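Local structure of beta-galactosidase (5MUJ) at residues A[71-77]-A[92-98]; A[106-111]-A[177-182]. The protein probably hydrolyses an arabinofuranosyl linkage in chain B of the plant pectin rhamnogalacturonan II, as part of pectin breakdown by a gut bacterium. One frame throughout, in Å; residues are numbered along the deposited sequence.

Interaction 1 (A[71-77]-A[92-98])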
loop_
_atom_site.group_PDB
_atom_site.type_symbol
_atom_site.label_atom_id
_atom_site.label_comp_id
_atom_site.label_asym_id
_atom_site.label_seq_id
_atom_site.Cartn_x
_atom_site.Cartn_y
_atom_site.Cartn_z
ATOM N N LYS A 71 13.997 -11.120 -12.405
ATOM C CA LYS A 71 12.632 -10.756 -12.774
ATOM C C LYS A 71 11.994 -9.855 -11.725
ATOM O O LYS A 71 12.059 -10.156 -10.532
ATOM C CB LYS A 71 11.750 -11.991 -12.870
ATOM C CG LYS A 71 10.391 -11.752 -13.525
ATOM C CD LYS A 71 10.479 -11.677 -15.052
ATOM C CE LYS A 71 10.676 -13.044 -15.692
ATOM N NZ LYS A 71 10.727 -12.956 -17.181
ATOM N N TRP A 72 11.327 -8.810 -12.203
ATOM C CA TRP A 72 10.548 -7.936 -11.348
ATOM C C TRP A 72 9.087 -8.420 -11.301
ATOM O O TRP A 72 8.491 -8.773 -12.315
ATOM C CB TRP A 72 10.590 -6.499 -11.836
ATOM C CG TRP A 72 11.983 -5.915 -11.793
ATOM C CD1 TRP A 72 12.889 -5.789 -12.833
ATOM C CD2 TRP A 72 12.641 -5.403 -10.639
ATOM N NE1 TRP A 72 14.052 -5.240 -12.378
ATOM C CE2 TRP A 72 13.920 -4.966 -11.039
ATOM C CE3 TRP A 72 12.266 -5.252 -9.303
ATOM C CZ2 TRP A 72 14.832 -4.406 -10.131
ATOM C CZ3 TRP A 72 13.171 -4.686 -8.415
ATOM C CH2 TRP A 72 14.416 -4.252 -8.823
ATOM N N LEU A 73 8.517 -8.427 -10.095
ATOM C CA LEU A 73 7.154 -8.878 -9.874
ATOM C C LEU A 73 6.340 -7.757 -9.202
ATOM O O LEU A 73 6.927 -6.944 -8.516
ATOM C CB LEU A 73 7.210 -10.117 -9.008
ATOM C CG LEU A 73 7.986 -11.286 -9.625
ATOM C CD1 LEU A 73 8.260 -12.326 -8.568
ATOM C CD2 LEU A 73 7.202 -11.868 -10.779
HETATM N N MSE A 74 5.061 -7.636 -9.570
HETATM C CA MSE A 74 4.157 -6.684 -8.912
HETATM C C MSE A 74 2.872 -7.383 -8.573
HETATM O O MSE A 74 2.170 -7.864 -9.443
HETATM C CB MSE A 74 3.851 -5.500 -9.841
HETATM C CG MSE A 74 2.983 -4.461 -9.112
HETATM SE SE MSE A 74 2.087 -3.326 -10.409
HETATM C CE MSE A 74 3.692 -2.576 -11.269
ATOM N N THR A 75 2.530 -7.389 -7.283
ATOM C CA THR A 75 1.135 -7.762 -6.909
ATOM C C THR A 75 0.293 -6.505 -6.941
ATOM O O THR A 75 0.806 -5.424 -6.773
ATOM C CB THR A 75 0.931 -8.457 -5.516
ATOM O OG1 THR A 75 1.510 -7.673 -4.452
ATOM C CG2 THR A 75 1.475 -9.812 -5.473
ATOM N N TYR A 76 -0.973 -6.679 -7.282
ATOM C CA TYR A 76 -1.951 -5.585 -7.302
ATOM C C TYR A 76 -3.380 -6.104 -7.059
ATOM O O TYR A 76 -3.642 -7.293 -7.158
ATOM C CB TYR A 76 -1.848 -4.757 -8.577
ATOM C CG TYR A 76 -2.173 -5.512 -9.860
ATOM C CD1 TYR A 76 -3.476 -5.559 -10.350
ATOM C CD2 TYR A 76 -1.155 -6.138 -10.616
ATOM C CE1 TYR A 76 -3.804 -6.254 -11.501
ATOM C CE2 TYR A 76 -1.471 -6.830 -11.796
ATOM C CZ TYR A 76 -2.765 -6.839 -12.260
ATOM O OH TYR A 76 -3.099 -7.507 -13.413
ATOM N N VAL A 77 -4.273 -5.195 -6.671
ATOM C CA VAL A 77 -5.639 -5.590 -6.438
ATOM C C VAL A 77 -6.513 -5.119 -7.608
ATOM O O VAL A 77 -6.241 -4.093 -8.255
ATOM C CB VAL A 77 -6.181 -5.078 -5.071
ATOM C CG1 VAL A 77 -5.234 -5.561 -3.969
ATOM C CG2 VAL A 77 -6.384 -3.555 -5.062
ATOM N N THR A 92 -6.478 -10.363 -5.753
ATOM C CA THR A 92 -5.105 -9.977 -5.888
ATOM C C THR A 92 -4.537 -10.781 -7.062
ATOM O O THR A 92 -4.694 -12.005 -7.178
ATOM C CB THR A 92 -4.316 -10.234 -4.632
ATOM O OG1 THR A 92 -4.987 -9.620 -3.520
ATOM C CG2 THR A 92 -2.890 -9.677 -4.714
ATOM N N TRP A 93 -3.850 -10.018 -7.907
ATOM C CA TRP A 93 -3.197 -10.522 -9.126
ATOM C C TRP A 93 -1.687 -10.241 -9.015
ATOM O O TRP A 93 -1.193 -9.444 -8.212
ATOM C CB TRP A 93 -3.788 -9.827 -10.366
ATOM C CG TRP A 93 -5.211 -10.104 -10.643
ATOM C CD1 TRP A 93 -6.289 -9.734 -9.865
ATOM C CD2 TRP A 93 -5.763 -10.788 -11.756
ATOM N NE1 TRP A 93 -7.473 -10.159 -10.422
ATOM C CE2 TRP A 93 -7.183 -10.814 -11.594
ATOM C CE3 TRP A 93 -5.199 -11.399 -12.881
ATOM C CZ2 TRP A 93 -8.027 -11.421 -12.515
ATOM C CZ3 TRP A 93 -6.027 -12.015 -13.773
ATOM C CH2 TRP A 93 -7.417 -12.001 -13.631
ATOM N N ILE A 94 -0.981 -10.850 -9.943
ATOM C CA ILE A 94 0.486 -10.684 -10.086
ATOM C C ILE A 94 0.877 -10.445 -11.564
ATOM O O ILE A 94 0.327 -11.064 -12.464
ATOM C CB ILE A 94 1.276 -11.833 -9.412
ATOM C CG1 ILE A 94 2.732 -11.459 -9.176
ATOM C CG2 ILE A 94 1.210 -13.130 -10.219
ATOM C CD1 ILE A 94 3.489 -12.427 -8.300
ATOM N N ALA A 95 1.829 -9.531 -11.744
ATOM C CA ALA A 95 2.350 -9.254 -13.068
ATOM C C ALA A 95 3.845 -9.282 -12.992
ATOM O O ALA A 95 4.473 -9.152 -11.948
ATOM C CB ALA A 95 1.907 -7.910 -13.581
ATOM N N GLU A 96 4.431 -9.585 -14.144
ATOM C CA GLU A 96 5.902 -9.606 -14.248
ATOM C C GLU A 96 6.465 -8.552 -15.236
ATOM O O GLU A 96 5.744 -8.039 -16.083
ATOM C CB GLU A 96 6.419 -10.993 -14.664
ATOM C CG GLU A 96 6.023 -11.425 -16.079
ATOM C CD GLU A 96 6.620 -12.728 -16.523
ATOM O OE1 GLU A 96 6.943 -13.598 -15.698
ATOM O OE2 GLU A 96 6.771 -12.865 -17.741
ATOM N N SER A 97 7.747 -8.240 -15.044
ATOM C CA SER A 97 8.515 -7.282 -15.869
ATOM C C SER A 97 9.990 -7.609 -15.854
ATOM O O SER A 97 10.561 -8.076 -14.844
ATOM C CB SER A 97 8.348 -5.853 -15.349
ATOM O OG SER A 97 9.096 -4.928 -16.128
ATOM N N ASP A 98 10.599 -7.327 -16.995
ATOM C CA ASP A 98 12.063 -7.339 -17.125
ATOM C C ASP A 98 12.710 -5.972 -16.941
ATOM O O ASP A 98 13.944 -5.903 -16.823
ATOM C CB ASP A 98 12.483 -7.882 -18.505
ATOM C CG ASP A 98 12.052 -9.308 -18.727
ATOM O OD1 ASP A 98 12.386 -10.194 -17.911
ATOM O OD2 ASP A 98 11.403 -9.548 -19.755
#
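The Tyr-76 side chain, at chi1 near +60° (p), lays its ring back across strand 92-97. Trp-93 CB sits over one ring face, 3.9 Å from the centroid, in a CH-pi contact, while Ala-95 CB meets the ring edge, 4.0 Å from Tyr-76 CE2. The Tyr-76 and Trp-93 rings are nearly parallel but slid apart and barely overlap. Beneath them runs a regular antiparallel ladder. Trp-72/Ser-97, Met-74/Ala-95 and Tyr-76/Trp-93 are hydrogen-bonded pairs, each with two bonds, from 2.8 Å (Trp-93 N to Tyr-76 O) to 2.9 Å (Met-74 N to Ala-95 O). CA-H...O contacts lie between them, such as Thr-75 CA to Trp-93 O at 3.2 Å. These are the two middle strands of a four-stranded beta-propeller blade. The side chains of Met-74, a selenomethionine, and Tyr-76 touch Ile-359 of the blade formed by 331-363 together with 45-51, and Trp-72 meets His-340 edge-to-face. The other face carries Leu-73, Thr-75, Ile-94 and Thr-92, whose OG1 bonds to Arg-122 and Gly-124 of the next blade. At the far end Lys-71 NZ makes a weak 3.3 Å bond within a salt bridge to Asp-98 OD1. A long salt bridge of 4.0 Å joins Lys-71 NZ to Glu-96 OE2, which also pairs with Arg-104. The chemistry implies a strand pair held by six backbone bonds and largely buried, mostly apolar side chains, with the formal charges gathered at the Lys-71/Asp-98 end.

Interaction 2 (A[106-111]-A[177-182]); sequences LGRVLS and STAHEW
Segments 106-111 and 177-182 run in the same direction, pairing Gly-107 with Ala-179 (CA-CA 5.0 Å) and Val-109 with Glu-181 (4.5 Å). Gly-107 adopts phi/psi 141/-177, which calls for glycine, and Ala-179 CB packs 3.6 Å from its C atom. Ala-179 is the centre of an inverse gamma turn, in which His-180 N bonds weakly to Thr-178 O (3.0 Å). His-180, chi1 p, turns ND1 back to Thr-178 OG1 (3.0 Å) and O (3.2 Å); its NE2 bonds to Thr-172. Val-109 and Leu-110 form a classic beta bulge opposite Thr-92 in the outermost strand of the 59-110 beta-propeller blade; the chain turns a corner at Val-109, beside the loop entering the 121-184 blade. The one direct backbone bond joins Trp-182 N to Val-109 O (3.0 Å), and Val-109 CB touches Trp-182 CD1 at 3.7 Å. Glu-181 (chi1 t, chi2 p) curls its carboxylate over Ser-111: OE2 accepts from Ser-111 N (2.8 Å) and OE1 from Ser-111 OG (2.7 Å), while OE2 also pairs with Arg-122. Arg-108 O accepts from two waters: water 1 (2.9 Å) also donates to Glu-181 OE1 (2.7 Å), water 2 (3.0 Å) also to Ala-179 O (3.2 Å).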
loop_
_atom_site.group_PDB
_atom_site.type_symbol
_atom_site.label_atom_id
_atom_site.label_comp_id
_atom_site.label_asym_id
_atom_site.label_seq_id
_atom_site.Cartn_x
_atom_site.Cartn_y
_atom_site.Cartn_z
ATOM N N LEU A 106 -0.006 -12.075 -15.014
ATOM C CA LEU A 106 0.104 -13.532 -15.037
ATOM C C LEU A 106 -1.154 -14.264 -14.587
ATOM O O LEU A 106 -1.411 -15.366 -15.087
ATOM C CB LEU A 106 1.282 -13.997 -14.191
ATOM C CG LEU A 106 2.677 -13.560 -14.619
ATOM C CD1 LEU A 106 3.774 -13.992 -13.658
ATOM C CD2 LEU A 106 3.044 -14.137 -15.994
ATOM N N GLY A 107 -1.920 -13.674 -13.662
ATOM C CA GLY A 107 -3.105 -14.329 -13.085
ATOM C C GLY A 107 -3.172 -14.015 -11.614
ATOM O O GLY A 107 -2.337 -13.277 -11.084
ATOM N N ARG A 108 -4.182 -14.625 -10.990
ATOM C CA ARG A 108 -4.487 -14.393 -9.573
ATOM C C ARG A 108 -3.571 -15.116 -8.590
ATOM O O ARG A 108 -3.118 -16.254 -8.840
ATOM C CB ARG A 108 -5.933 -14.779 -9.264
ATOM C CG ARG A 108 -7.005 -13.973 -9.989
ATOM C CD ARG A 108 -8.298 -14.720 -9.901
ATOM N NE ARG A 108 -9.423 -14.153 -10.609
ATOM C CZ ARG A 108 -9.782 -14.451 -11.839
ATOM N NH1 ARG A 108 -9.026 -15.243 -12.615
ATOM N NH2 ARG A 108 -10.868 -13.892 -12.329
ATOM N N VAL A 109 -3.302 -14.431 -7.467
ATOM C CA VAL A 109 -2.654 -15.045 -6.303
ATOM C C VAL A 109 -3.539 -15.112 -5.057
ATOM O O VAL A 109 -3.222 -15.890 -4.146
ATOM C CB VAL A 109 -1.310 -14.362 -5.951
ATOM C CG1 VAL A 109 -0.314 -14.524 -7.095
ATOM C CG2 VAL A 109 -1.499 -12.896 -5.637
ATOM N N LEU A 110 -4.608 -14.313 -5.014
ATOM C CA LEU A 110 -5.618 -14.333 -3.892
ATOM C C LEU A 110 -6.966 -14.123 -4.538
ATOM O O LEU A 110 -7.265 -13.029 -5.035
ATOM C CB LEU A 110 -5.375 -13.261 -2.824
ATOM C CG LEU A 110 -4.410 -13.367 -1.666
ATOM C CD1 LEU A 110 -4.846 -12.336 -0.614
ATOM C CD2 LEU A 110 -4.346 -14.727 -1.012
ATOM N N SER A 111 -7.771 -15.184 -4.558
ATOM C CA SER A 111 -9.032 -15.212 -5.283
ATOM C C SER A 111 -10.193 -15.203 -4.277
ATOM O O SER A 111 -10.003 -15.579 -3.132
ATOM C CB SER A 111 -9.105 -16.483 -6.101
ATOM O OG SER A 111 -7.949 -16.634 -6.914
ATOM N N SER A 177 7.021 -16.031 -8.125
ATOM C CA SER A 177 6.939 -15.507 -9.498
ATOM C C SER A 177 5.837 -16.126 -10.377
ATOM O O SER A 177 5.756 -15.795 -11.564
ATOM C CB SER A 177 8.298 -15.658 -10.182
ATOM O OG SER A 177 8.561 -17.015 -10.542
ATOM N N THR A 178 5.011 -17.018 -9.792
ATOM C CA THR A 178 3.929 -17.710 -10.486
ATOM C C THR A 178 2.569 -17.319 -9.961
ATOM O O THR A 178 2.419 -16.990 -8.772
ATOM C CB THR A 178 4.125 -19.259 -10.445
ATOM O OG1 THR A 178 3.992 -19.781 -9.105
ATOM C CG2 THR A 178 5.505 -19.618 -10.984
ATOM N N ALA A 179 1.582 -17.295 -10.847
ATOM C CA ALA A 179 0.205 -16.980 -10.489
ATOM C C ALA A 179 -0.381 -18.287 -9.981
ATOM O O ALA A 179 -0.953 -19.050 -10.749
ATOM C CB ALA A 179 -0.591 -16.459 -11.681
ATOM N N HIS A 180 -0.198 -18.525 -8.685
ATOM C CA HIS A 180 -0.812 -19.616 -7.947
ATOM C C HIS A 180 -1.416 -19.021 -6.686
ATOM O O HIS A 180 -1.038 -17.934 -6.253
ATOM C CB HIS A 180 0.224 -20.684 -7.606
ATOM C CG HIS A 180 1.157 -20.285 -6.505
ATOM N ND1 HIS A 180 2.199 -19.402 -6.694
ATOM C CD2 HIS A 180 1.189 -20.628 -5.196
ATOM C CE1 HIS A 180 2.840 -19.227 -5.552
ATOM N NE2 HIS A 180 2.241 -19.959 -4.623
ATOM N N GLU A 181 -2.336 -19.774 -6.105
ATOM C CA GLU A 181 -3.078 -19.320 -4.896
ATOM C C GLU A 181 -2.225 -19.485 -3.635
ATOM O O GLU A 181 -1.761 -20.566 -3.302
ATOM C CB GLU A 181 -4.415 -20.055 -4.735
ATOM C CG GLU A 181 -5.377 -19.404 -3.729
ATOM C CD GLU A 181 -6.159 -18.215 -4.279
ATOM O OE1 GLU A 181 -6.065 -17.861 -5.472
ATOM O OE2 GLU A 181 -6.942 -17.627 -3.526
ATOM N N TRP A 182 -2.056 -18.388 -2.908
ATOM C CA TRP A 182 -1.391 -18.432 -1.622
ATOM C C TRP A 182 -2.438 -18.947 -0.588
ATOM O O TRP A 182 -3.614 -18.854 -0.818
ATOM C CB TRP A 182 -0.886 -17.026 -1.257
ATOM C CG TRP A 182 0.244 -16.485 -2.103
ATOM C CD1 TRP A 182 0.391 -16.574 -3.450
ATOM C CD2 TRP A 182 1.384 -15.792 -1.612
ATOM N NE1 TRP A 182 1.521 -15.921 -3.824
ATOM C CE2 TRP A 182 2.170 -15.439 -2.725
ATOM C CE3 TRP A 182 1.796 -15.386 -0.325
ATOM C CZ2 TRP A 182 3.370 -14.739 -2.594
ATOM C CZ3 TRP A 182 2.976 -14.684 -0.195
ATOM C CH2 TRP A 182 3.760 -14.377 -1.320
HETATM O O HOH W 1 -4.682 -18.362 -7.698
HETATM O O HOH W 2 -3.865 -17.879 -11.221
#

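How the interactions relate
Both segments of interaction 1 come earlier in the chain than either segment of interaction 2, and their centres lie about 10 Å apart. Strands 90-97 and 104-110 are neighbours in the 59-110 blade, so the contacts touch directly: Ile-94 O lies 2.8 Å from Leu-106 N and Thr-92 O 2.8 Å from Val-109 N, both probable hydrogen bonds, while the Trp-93 ring packs on Arg-108, with Trp-93 CE2 3.5 Å from Arg-108 CG. Interaction 1 builds the middle of the blade; interaction 2 joins its outer edge to the 121-184 blade, in the loop after strand 166-172. The Val-77 side chain in interaction 1 is about 8 Å from a bound rhamnose, so this end of the blade lies near the ligand pocket.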